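Local coordinates for ferredoxin--NADP reductase, apicoplast (Plasmodium falciparum, PDB 3JQQ), which passes electrons between ferredoxin and NADP(H) through a bound FAD in the apicoplast, and may serve isoprenoid precursor synthesis there, at residues 18-23 with 36-41; 24-29 with 222-227; 46-51 with 105-110; 172-177 with 279-284. The protein carries 1 engineered substitution. One frame throughout, in Å; residues are numbered along the deposited sequence.

Contact 1 of 4, residues 18-23 with 36-41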
# COMPACT_ATOMS: atom_id res chain seq x y z
N CYS B 18 -2.95 7.94 -26.30
CA CYS B 18 -4.41 7.86 -26.22
C CYS B 18 -5.03 9.20 -25.87
O CYS B 18 -4.32 10.18 -25.60
CB CYS B 18 -4.82 6.82 -25.17
SG CYS B 18 -4.26 5.14 -25.50
N LYS B 19 -6.36 9.25 -25.88
CA LYS B 19 -7.10 10.47 -25.55
C LYS B 19 -8.06 10.26 -24.38
O LYS B 19 -8.72 9.22 -24.28
CB LYS B 19 -7.88 10.98 -26.76
CG LYS B 19 -7.06 11.76 -27.77
CD LYS B 19 -6.62 13.10 -27.22
CE LYS B 19 -6.03 13.98 -28.31
NZ LYS B 19 -5.35 15.19 -27.74
N ILE B 20 -8.14 11.26 -23.52
CA ILE B 20 -9.14 11.31 -22.46
C ILE B 20 -10.49 11.73 -23.03
O ILE B 20 -10.63 12.83 -23.56
CB ILE B 20 -8.74 12.32 -21.38
CG1 ILE B 20 -7.46 11.86 -20.66
CG2 ILE B 20 -9.88 12.52 -20.38
CD1 ILE B 20 -7.56 10.47 -20.08
N VAL B 21 -11.49 10.85 -22.93
CA VAL B 21 -12.84 11.16 -23.40
C VAL B 21 -13.72 11.70 -22.27
O VAL B 21 -14.46 12.66 -22.45
CB VAL B 21 -13.52 9.93 -24.02
CG1 VAL B 21 -14.98 10.23 -24.33
CG2 VAL B 21 -12.78 9.50 -25.28
N ASP B 22 -13.64 11.07 -21.10
CA ASP B 22 -14.37 11.55 -19.94
C ASP B 22 -13.55 11.33 -18.67
O ASP B 22 -12.64 10.50 -18.63
CB ASP B 22 -15.75 10.89 -19.83
CG ASP B 22 -16.80 11.82 -19.25
OD1 ASP B 22 -16.45 12.92 -18.76
OD2 ASP B 22 -18.00 11.47 -19.30
N LYS B 23 -13.89 12.09 -17.64
CA LYS B 23 -13.21 12.03 -16.35
C LYS B 23 -14.29 12.26 -15.30
O LYS B 23 -14.87 13.34 -15.22
CB LYS B 23 -12.13 13.11 -16.28
CG LYS B 23 -11.31 13.13 -14.99
CD LYS B 23 -10.37 14.32 -14.97
CE LYS B 23 -9.70 14.47 -13.62
NZ LYS B 23 -8.82 15.67 -13.56
N TYR B 36 -11.17 8.94 -9.70
CA TYR B 36 -11.67 9.33 -11.00
C TYR B 36 -11.77 8.15 -11.95
O TYR B 36 -10.85 7.34 -12.07
CB TYR B 36 -10.82 10.46 -11.59
CG TYR B 36 -10.98 11.76 -10.84
CD1 TYR B 36 -10.06 12.15 -9.87
CD2 TYR B 36 -12.07 12.59 -11.07
CE1 TYR B 36 -10.22 13.34 -9.16
CE2 TYR B 36 -12.24 13.78 -10.37
CZ TYR B 36 -11.31 14.14 -9.42
OH TYR B 36 -11.47 15.31 -8.72
N HIS B 37 -12.92 8.05 -12.61
CA HIS B 37 -13.13 7.10 -13.68
C HIS B 37 -12.75 7.76 -15.00
O HIS B 37 -13.34 8.78 -15.38
CB HIS B 37 -14.61 6.68 -13.71
CG HIS B 37 -15.04 6.01 -14.97
ND1 HIS B 37 -14.85 4.67 -15.21
CD2 HIS B 37 -15.68 6.50 -16.06
CE1 HIS B 37 -15.35 4.36 -16.40
NE2 HIS B 37 -15.86 5.45 -16.93
N LEU B 38 -11.75 7.21 -15.68
CA LEU B 38 -11.30 7.77 -16.95
C LEU B 38 -11.83 6.95 -18.12
O LEU B 38 -11.62 5.74 -18.18
CB LEU B 38 -9.77 7.80 -17.02
CG LEU B 38 -8.98 8.60 -15.98
CD1 LEU B 38 -7.48 8.44 -16.22
CD2 LEU B 38 -9.37 10.07 -16.01
N GLU B 39 -12.52 7.61 -19.05
CA GLU B 39 -12.82 6.97 -20.32
C GLU B 39 -11.72 7.34 -21.30
O GLU B 39 -11.41 8.52 -21.49
CB GLU B 39 -14.21 7.38 -20.86
CG GLU B 39 -14.75 6.39 -21.89
CD GLU B 39 -16.16 6.71 -22.36
OE1 GLU B 39 -16.96 7.24 -21.56
OE2 GLU B 39 -16.47 6.42 -23.54
N ILE B 40 -11.11 6.33 -21.91
CA ILE B 40 -9.93 6.54 -22.75
C ILE B 40 -10.11 5.99 -24.16
O ILE B 40 -10.43 4.82 -24.35
CB ILE B 40 -8.68 5.93 -22.11
CG1 ILE B 40 -8.31 6.70 -20.84
CG2 ILE B 40 -7.52 5.94 -23.10
CD1 ILE B 40 -7.12 6.13 -20.10
N ASN B 41 -9.90 6.85 -25.16
CA ASN B 41 -9.96 6.45 -26.56
C ASN B 41 -8.58 6.05 -27.05
O ASN B 41 -7.65 6.86 -27.09
CB ASN B 41 -10.53 7.59 -27.42
CG ASN B 41 -10.80 7.16 -28.86
OD1 ASN B 41 -9.94 6.60 -29.54
ND2 ASN B 41 -12.02 7.43 -29.34
O HOH W 1 -18.38 9.31 -20.66
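The carbonyl oxygen of Glu39 is gripped by two successive amides of the facing strand. Val21 N reaches Glu39 O at 2.7 Å, and Asp22 N adds a weak, longer bond to it. Two residues thus face one, a classic beta bulge, and the antiparallel pairing shifts by a residue: Ile20 pairs with Ile40, but Asp22 with Glu39. Glu39 N returns a bond to Asp22 O, while Lys19 and Asn41 exchange two bonds at the other end.

On the Asp22–Glu39 side of the sheet a water donates to both acids, lying 2.6 Å from Asp22 OD2 and 2.7 Å from Glu39 OE1. It spans two carboxylates of like charge that do not touch; the other oxygen of Glu39, OE2, is held by Asn113.

Lys23 crosses Tyr36 on the opposite side. With CG anti to the backbone N (chi1 -178°) and the chain extended beyond, CE lies over one ring face, 4.0 Å from Tyr36 CD2. Lys23 NZ stands 5.0 Å from the Tyr36 ring centroid in a cation-pi contact, only 5° off the normal. A long lysine suits this place: its methylenes also lie beside Leu38, with Lys23 CG 3.8 Å from Leu38 CD2, while its ammonium donates to the carbonyls of Ile142, Lys143 and Leu145 at the end of helix 137-144. Ile20, Leu38 and Ile40 share this inward side. In the FAD-binding domain the hairpin lies between strand 150-157, which pairs with 16-25, and strand 114-123, which pairs with 35-41.

Contact 2 of 4, residues 24-29 with 222-227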
# COMPACT_ATOMS: atom_id res chain seq x y z
N ILE B 24 -14.56 11.23 -14.51
CA ILE B 24 -15.74 11.21 -13.67
C ILE B 24 -15.42 10.89 -12.21
O ILE B 24 -14.69 9.94 -11.92
CB ILE B 24 -16.75 10.16 -14.18
CG1 ILE B 24 -17.35 10.59 -15.52
CG2 ILE B 24 -17.83 9.90 -13.14
CD1 ILE B 24 -18.11 9.48 -16.22
N ASN B 25 -15.97 11.68 -11.30
CA ASN B 25 -15.83 11.40 -9.88
C ASN B 25 -16.66 10.16 -9.54
O ASN B 25 -17.89 10.17 -9.68
CB ASN B 25 -16.29 12.60 -9.05
CG ASN B 25 -15.99 12.45 -7.57
OD1 ASN B 25 -15.45 11.43 -7.13
ND2 ASN B 25 -16.35 13.46 -6.79
N LEU B 26 -15.98 9.10 -9.12
CA LEU B 26 -16.62 7.79 -8.90
C LEU B 26 -17.26 7.62 -7.53
O LEU B 26 -18.11 6.74 -7.35
CB LEU B 26 -15.60 6.66 -9.11
CG LEU B 26 -15.58 5.97 -10.47
CD1 LEU B 26 -14.60 4.81 -10.46
CD2 LEU B 26 -16.98 5.48 -10.84
N VAL B 27 -16.86 8.45 -6.57
CA VAL B 27 -17.44 8.37 -5.24
C VAL B 27 -18.46 9.47 -5.00
O VAL B 27 -18.59 10.41 -5.79
CB VAL B 27 -16.36 8.43 -4.14
CG1 VAL B 27 -15.50 7.17 -4.17
CG2 VAL B 27 -15.51 9.68 -4.29
N ARG B 28 -19.19 9.34 -3.90
CA ARG B 28 -20.22 10.30 -3.54
C ARG B 28 -19.79 11.05 -2.28
O ARG B 28 -18.90 10.61 -1.57
CB ARG B 28 -21.56 9.58 -3.40
CG ARG B 28 -22.03 9.00 -4.75
CD ARG B 28 -22.99 7.83 -4.62
NE ARG B 28 -22.37 6.66 -4.01
CZ ARG B 28 -21.45 5.90 -4.60
NH1 ARG B 28 -21.03 6.19 -5.82
NH2 ARG B 28 -20.96 4.85 -3.96
N PRO B 29 -20.42 12.21 -2.02
CA PRO B 29 -19.95 13.21 -1.06
C PRO B 29 -19.48 12.70 0.30
O PRO B 29 -18.50 13.22 0.84
CB PRO B 29 -21.17 14.12 -0.89
CG PRO B 29 -21.85 14.05 -2.21
CD PRO B 29 -21.67 12.63 -2.69
N SER B 222 -18.45 5.20 -0.85
CA SER B 222 -17.12 4.82 -1.32
C SER B 222 -17.16 3.63 -2.27
O SER B 222 -16.13 3.23 -2.81
CB SER B 222 -16.18 4.54 -0.15
OG SER B 222 -16.00 5.71 0.65
N ILE B 223 -18.35 3.06 -2.47
CA ILE B 223 -18.50 1.96 -3.42
C ILE B 223 -18.21 2.45 -4.83
O ILE B 223 -18.88 3.34 -5.34
CB ILE B 223 -19.92 1.36 -3.38
CG1 ILE B 223 -20.25 0.87 -1.97
CG2 ILE B 223 -20.04 0.22 -4.39
CD1 ILE B 223 -21.71 0.50 -1.80
N LEU B 224 -17.19 1.87 -5.45
CA LEU B 224 -16.85 2.22 -6.81
C LEU B 224 -17.74 1.45 -7.78
O LEU B 224 -18.00 0.26 -7.59
CB LEU B 224 -15.37 1.92 -7.07
CG LEU B 224 -14.45 2.61 -6.05
CD1 LEU B 224 -12.99 2.28 -6.30
CD2 LEU B 224 -14.68 4.12 -6.06
N TYR B 225 -18.22 2.13 -8.81
CA TYR B 225 -19.09 1.52 -9.82
C TYR B 225 -20.40 1.00 -9.21
O TYR B 225 -20.91 -0.06 -9.58
CB TYR B 225 -18.35 0.42 -10.58
CG TYR B 225 -17.19 0.95 -11.40
CD1 TYR B 225 -17.40 1.73 -12.52
CD2 TYR B 225 -15.87 0.67 -11.04
CE1 TYR B 225 -16.34 2.22 -13.27
CE2 TYR B 225 -14.81 1.15 -11.77
CZ TYR B 225 -15.05 1.93 -12.89
OH TYR B 225 -14.00 2.42 -13.63
N LEU B 226 -20.95 1.78 -8.29
CA LEU B 226 -22.22 1.49 -7.62
C LEU B 226 -23.38 1.43 -8.62
O LEU B 226 -24.32 0.64 -8.44
CB LEU B 226 -22.49 2.55 -6.55
CG LEU B 226 -23.40 2.24 -5.35
CD1 LEU B 226 -24.76 2.91 -5.48
CD2 LEU B 226 -23.55 0.73 -5.12
N ASN B 227 -23.32 2.26 -9.66
CA ASN B 227 -24.35 2.27 -10.70
C ASN B 227 -24.47 0.91 -11.37
O ASN B 227 -25.55 0.32 -11.42
CB ASN B 227 -24.03 3.31 -11.77
CG ASN B 227 -24.22 4.73 -11.29
OD1 ASN B 227 -24.79 4.97 -10.23
ND2 ASN B 227 -23.76 5.69 -12.08
O HOH W 2 -19.24 4.70 -8.49
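Val27 and Ser222 bring the two backbones to 5.3 Å, CA to CA, where the chain has just left strand 16-25, and Tyr225 holds a left-handed conformation (phi 62°) at the N-cap position of helix 226-235. Around this approach, Leu26, Val27 and Arg28 do the touching from the FAD-binding side.

Leu26 lays CD1 over one face of the Tyr225 ring, offset toward its rim and 3.8 Å from Tyr225 CZ. The branched leucine suits the flat ring, since its second methyl, CD2, reaches the CD1–CE1 side of the same ring. Next along the chain, Val27 CG1 sits 3.7 Å from Leu224 CD2, the two side chains lying alongside and pointing the same way.

The Arg28 chain bends at chi3, and its guanidinium crosses Leu226 at about a right angle, with Leu226 CB over one face. Its NH2 donates almost straight (174°) to Ile223 O at 2.9 Å; the acceptor lies in the guanidinium plane and is met on a lone pair. The same nitrogen bonds Glu220 O. A water donates to Leu26 O at 2.6 Å and accepts a weak bond from Tyr225 N, so it bridges the two backbones.

The join between the FAD-binding and NADP-binding domains therefore combines apolar contacts with few but directional polar ones. Because Arg28 NH2 bonds the carbonyl oxygens of Ile223 and Glu220, the positive charge of the guanidinium may polarise those peptide groups and make their N-H groups better donors.

Contact 3 of 4, residues 46-51 with 105-110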
# COMPACT_ATOMS: atom_id res chain seq x y z
N PHE B 46 -5.39 -0.55 -28.45
CA PHE B 46 -4.96 -1.20 -27.21
C PHE B 46 -5.69 -2.53 -27.03
O PHE B 46 -6.92 -2.57 -26.93
CB PHE B 46 -5.18 -0.29 -26.00
CG PHE B 46 -4.38 -0.69 -24.80
CD1 PHE B 46 -3.07 -0.28 -24.66
CD2 PHE B 46 -4.95 -1.49 -23.81
CE1 PHE B 46 -2.33 -0.64 -23.56
CE2 PHE B 46 -4.20 -1.86 -22.70
CZ PHE B 46 -2.89 -1.44 -22.57
N LYS B 47 -4.92 -3.61 -26.99
CA LYS B 47 -5.49 -4.95 -26.91
C LYS B 47 -5.35 -5.51 -25.51
O LYS B 47 -4.27 -5.44 -24.90
CB LYS B 47 -4.81 -5.87 -27.92
CG LYS B 47 -4.97 -5.44 -29.37
CD LYS B 47 -6.33 -5.84 -29.91
CE LYS B 47 -6.48 -5.44 -31.37
NZ LYS B 47 -7.72 -6.01 -31.97
N TYR B 48 -6.43 -6.08 -25.00
CA TYR B 48 -6.44 -6.62 -23.66
C TYR B 48 -7.58 -7.60 -23.49
O TYR B 48 -8.55 -7.58 -24.25
CB TYR B 48 -6.58 -5.49 -22.63
CG TYR B 48 -7.91 -4.75 -22.70
CD1 TYR B 48 -8.08 -3.67 -23.55
CD2 TYR B 48 -8.99 -5.15 -21.92
CE1 TYR B 48 -9.29 -3.00 -23.63
CE2 TYR B 48 -10.20 -4.48 -21.98
CZ TYR B 48 -10.34 -3.41 -22.84
OH TYR B 48 -11.55 -2.74 -22.91
N LEU B 49 -7.45 -8.46 -22.49
CA LEU B 49 -8.55 -9.30 -22.06
C LEU B 49 -9.08 -8.73 -20.76
O LEU B 49 -8.35 -8.05 -20.02
CB LEU B 49 -8.08 -10.73 -21.83
CG LEU B 49 -7.61 -11.53 -23.05
CD1 LEU B 49 -7.21 -12.93 -22.64
CD2 LEU B 49 -8.70 -11.57 -24.12
N GLU B 50 -10.35 -9.00 -20.47
CA GLU B 50 -10.91 -8.61 -19.19
C GLU B 50 -9.99 -9.09 -18.06
O GLU B 50 -9.52 -10.22 -18.08
CB GLU B 50 -12.32 -9.18 -19.03
CG GLU B 50 -13.37 -8.52 -19.93
CD GLU B 50 -13.29 -8.97 -21.38
OE1 GLU B 50 -12.68 -10.02 -21.65
OE2 GLU B 50 -13.84 -8.26 -22.26
N GLY B 51 -9.73 -8.21 -17.10
CA GLY B 51 -8.87 -8.55 -15.97
C GLY B 51 -7.47 -7.97 -16.10
O GLY B 51 -6.74 -7.87 -15.11
N ILE B 105 -8.15 -2.31 -15.82
CA ILE B 105 -9.12 -1.88 -16.81
C ILE B 105 -10.50 -2.32 -16.35
O ILE B 105 -10.70 -3.48 -16.00
CB ILE B 105 -8.79 -2.49 -18.19
CG1 ILE B 105 -7.36 -2.16 -18.59
CG2 ILE B 105 -9.77 -1.99 -19.25
CD1 ILE B 105 -6.87 -2.88 -19.85
N SER B 106 -11.46 -1.39 -16.33
CA SER B 106 -12.79 -1.69 -15.83
C SER B 106 -13.85 -1.80 -16.93
O SER B 106 -15.05 -1.84 -16.65
CB SER B 106 -13.22 -0.66 -14.78
OG SER B 106 -13.06 0.66 -15.27
N SER B 107 -13.40 -1.83 -18.18
CA SER B 107 -14.30 -1.99 -19.32
C SER B 107 -14.20 -3.39 -19.93
O SER B 107 -13.31 -4.16 -19.58
CB SER B 107 -14.01 -0.93 -20.38
OG SER B 107 -12.62 -0.86 -20.66
N SER B 108 -15.11 -3.70 -20.85
CA SER B 108 -15.07 -4.97 -21.58
C SER B 108 -14.44 -4.77 -22.96
O SER B 108 -14.47 -3.67 -23.51
CB SER B 108 -16.47 -5.56 -21.72
OG SER B 108 -16.41 -6.93 -22.05
N ASN B 109 -13.87 -5.84 -23.51
CA ASN B 109 -13.17 -5.82 -24.81
C ASN B 109 -13.95 -5.20 -25.96
O ASN B 109 -13.38 -4.56 -26.84
CB ASN B 109 -12.79 -7.24 -25.23
CG ASN B 109 -11.47 -7.69 -24.67
OD1 ASN B 109 -10.72 -8.40 -25.33
ND2 ASN B 109 -11.18 -7.29 -23.43
N ASN B 110 -15.25 -5.45 -25.95
CA ASN B 110 -16.13 -5.07 -27.05
C ASN B 110 -16.45 -3.58 -27.08
O ASN B 110 -17.01 -3.07 -28.05
CB ASN B 110 -17.44 -5.85 -26.95
CG ASN B 110 -18.06 -5.77 -25.57
OD1 ASN B 110 -17.58 -6.40 -24.63
ND2 ASN B 110 -19.13 -4.99 -25.45
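Tyr48 takes Ile105 against one face of its ring: the terminal methyl CD1 lies 3.6 Å from Tyr48 CG in a CH-pi contact. The same Ile105 CD1 meets the edge of the Phe46 ring at Phe46 CE2, 4.0 Å away. Isoleucine suits this place because it branches into two arms: one carries CD1 to both rings, while the other lays CG2 by Tyr48 CE2 and CZ.

At the far end of the tyrosine, Ser107 OG donates to Tyr48 OH at 3.1 Å. Glu50 takes part in a shorter bond: Asn109 N donates to Glu50 OE2 at 2.7 Å and nearly straight (173°), on the anti side of the oxygen but 30° out of the carboxylate plane. The glutamate chain bends at chi2 (76°), which swings CD round from an extended path.

Outside this first shell, Ser115 N donates to Ser107 OG and so fixes the serine that holds the phenol, while Leu114 packs on Tyr48. Helix 183-192 borders Glu50 through Ser187, Phe188 and Lys191.

Buried as it is, the carboxylate of Glu50 is likely to be stabilised by the backbone N-H of Asn109, which would offset part of its charge.

Contact 4 of 4, residues 172-177 with 279-284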
# COMPACT_ATOMS: atom_id res chain seq x y z
N ASN B 172 -19.37 -20.61 -12.14
CA ASN B 172 -19.68 -19.77 -11.00
C ASN B 172 -18.44 -19.07 -10.48
O ASN B 172 -17.33 -19.55 -10.68
CB ASN B 172 -20.34 -20.60 -9.90
CG ASN B 172 -21.49 -21.44 -10.41
OD1 ASN B 172 -22.44 -20.93 -11.00
ND2 ASN B 172 -21.41 -22.75 -10.19
N PHE B 173 -18.62 -17.95 -9.80
CA PHE B 173 -17.49 -17.17 -9.29
C PHE B 173 -17.69 -16.66 -7.87
O PHE B 173 -18.81 -16.45 -7.42
CB PHE B 173 -17.24 -15.95 -10.19
CG PHE B 173 -16.91 -16.29 -11.62
CD1 PHE B 173 -17.89 -16.20 -12.60
CD2 PHE B 173 -15.63 -16.67 -11.98
CE1 PHE B 173 -17.59 -16.50 -13.92
CE2 PHE B 173 -15.33 -16.96 -13.30
CZ PHE B 173 -16.31 -16.88 -14.27
N ILE B 174 -16.57 -16.48 -7.18
CA ILE B 174 -16.52 -15.67 -5.96
C ILE B 174 -15.49 -14.57 -6.19
O ILE B 174 -14.30 -14.86 -6.35
CB ILE B 174 -16.11 -16.50 -4.74
CG1 ILE B 174 -17.19 -17.54 -4.41
CG2 ILE B 174 -15.86 -15.59 -3.54
CD1 ILE B 174 -16.76 -18.55 -3.36
N PHE B 175 -15.94 -13.32 -6.23
CA PHE B 175 -15.03 -12.19 -6.37
C PHE B 175 -14.85 -11.50 -5.03
O PHE B 175 -15.83 -11.15 -4.37
CB PHE B 175 -15.55 -11.18 -7.40
CG PHE B 175 -15.77 -11.75 -8.78
CD1 PHE B 175 -16.85 -11.34 -9.53
CD2 PHE B 175 -14.89 -12.68 -9.32
CE1 PHE B 175 -17.07 -11.85 -10.80
CE2 PHE B 175 -15.10 -13.19 -10.59
CZ PHE B 175 -16.19 -12.78 -11.33
N ILE B 176 -13.61 -11.29 -4.63
CA ILE B 176 -13.32 -10.59 -3.38
C ILE B 176 -12.51 -9.33 -3.67
O ILE B 176 -11.48 -9.38 -4.34
CB ILE B 176 -12.58 -11.51 -2.38
CG1 ILE B 176 -13.47 -12.69 -2.00
CG2 ILE B 176 -12.16 -10.73 -1.15
CD1 ILE B 176 -12.74 -13.80 -1.26
N ALA B 177 -12.98 -8.18 -3.17
CA ALA B 177 -12.36 -6.91 -3.51
C ALA B 177 -12.28 -5.91 -2.36
O ALA B 177 -13.06 -5.97 -1.41
CB ALA B 177 -13.07 -6.28 -4.71
N CYS B 279 -16.77 -22.99 -7.75
CA CYS B 279 -16.50 -21.57 -7.98
C CYS B 279 -15.04 -21.25 -8.26
O CYS B 279 -14.14 -21.78 -7.61
CB CYS B 279 -16.96 -20.74 -6.78
SG CYS B 279 -18.74 -20.44 -6.68
N GLU B 280 -14.82 -20.38 -9.24
CA GLU B 280 -13.51 -19.75 -9.41
C GLU B 280 -13.41 -18.63 -8.38
O GLU B 280 -14.29 -17.77 -8.31
CB GLU B 280 -13.35 -19.19 -10.82
CG GLU B 280 -13.13 -20.25 -11.89
CD GLU B 280 -11.75 -20.88 -11.81
OE1 GLU B 280 -10.78 -20.16 -11.47
OE2 GLU B 280 -11.63 -22.09 -12.07
N LEU B 281 -12.35 -18.65 -7.59
CA LEU B 281 -12.18 -17.68 -6.51
C LEU B 281 -11.17 -16.61 -6.90
O LEU B 281 -10.05 -16.91 -7.30
CB LEU B 281 -11.74 -18.39 -5.23
CG LEU B 281 -11.47 -17.53 -3.99
CD1 LEU B 281 -12.71 -16.73 -3.61
CD2 LEU B 281 -11.01 -18.40 -2.84
N TYR B 282 -11.57 -15.35 -6.77
CA TYR B 282 -10.70 -14.23 -7.11
C TYR B 282 -10.51 -13.31 -5.91
O TYR B 282 -11.46 -13.03 -5.17
CB TYR B 282 -11.28 -13.43 -8.27
CG TYR B 282 -11.18 -14.12 -9.61
CD1 TYR B 282 -12.02 -15.18 -9.93
CD2 TYR B 282 -10.25 -13.72 -10.55
CE1 TYR B 282 -11.93 -15.82 -11.14
CE2 TYR B 282 -10.15 -14.36 -11.77
CZ TYR B 282 -10.99 -15.40 -12.06
OH TYR B 282 -10.90 -16.04 -13.28
N ILE B 283 -9.29 -12.83 -5.73
CA ILE B 283 -8.99 -11.88 -4.67
C ILE B 283 -8.17 -10.72 -5.21
O ILE B 283 -7.05 -10.92 -5.68
CB ILE B 283 -8.23 -12.56 -3.52
CG1 ILE B 283 -9.11 -13.63 -2.86
CG2 ILE B 283 -7.77 -11.53 -2.50
CD1 ILE B 283 -8.35 -14.59 -1.96
N CYS B 284 -8.73 -9.53 -5.16
CA CYS B 284 -8.05 -8.34 -5.67
C CYS B 284 -8.13 -7.19 -4.68
O CYS B 284 -9.22 -6.74 -4.30
CB CYS B 284 -8.64 -7.90 -7.01
SG CYS B 284 -7.73 -6.56 -7.80
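Phe175 and Tyr282 both set CG anti to the carbonyl carbon (chi1 -58° and -73°), which carries their rings off the sheet side by side, pointing the same way. The rings then differ in turn: an edge of Phe175 faces Tyr282 in an offset edge-to-face pair, planes 75° apart, with Phe175 CE2 3.7 Å from Tyr282 CD1. Phe173 CD2 approaches Tyr282 CE1 at 3.9 Å. Tyrosine suits this place because its ring packs among aromatics while its hydroxyl bonds Asn161 O.

On the opposite side Leu281 CD1 reaches between two isoleucines, tight against Ile174 CG2 at 3.4 Å and 3.8 Å from Ile176 CD1. The branch at CB of Ile174 and Ile176 suits an extended strand.

The backbones run parallel, Ile174 and Ile176 bonding to the alternate residues Glu280, Tyr282 and Cys284; Tyr282 N meets Ile174 O at 2.8 Å. Helix 183-192 covers the aromatic side and helix 289-298 the aliphatic one.

Strand 173-178 is the middle strand of a five-stranded parallel sheet and 280-285 its neighbour, sandwiched by helices as in the Rossmann-like NADP-binding domain of this family. At and just beyond the C-terminal ends of the strands, Thr178, Gly179 and Ser288 line the pocket of the bound adenosine-2'-5'-diphosphate.

From the N terminus, strand 16-25 opens both contact 1 and contact 2. Contact 1 closes the short hairpin to strand 35-41. Contact 2 leaves the end of the same strand and, 193 residues on, meets the segment leading into helix 226-235; it crosses contact 1 and joins the two domains. Contact 3 lies wholly within the span of contact 2 and ties two loops of the FAD-binding domain. Contact 4 crosses contact 2 and follows contact 3 in series, pairing the middle strand of the parallel sheet with its neighbour 280-285. Tyr225 OH links contacts 1, 2 and 3 through probable hydrogen bonds, lying 2.9 Å from His37 ND1 and 2.6 Å from Ser106 OG.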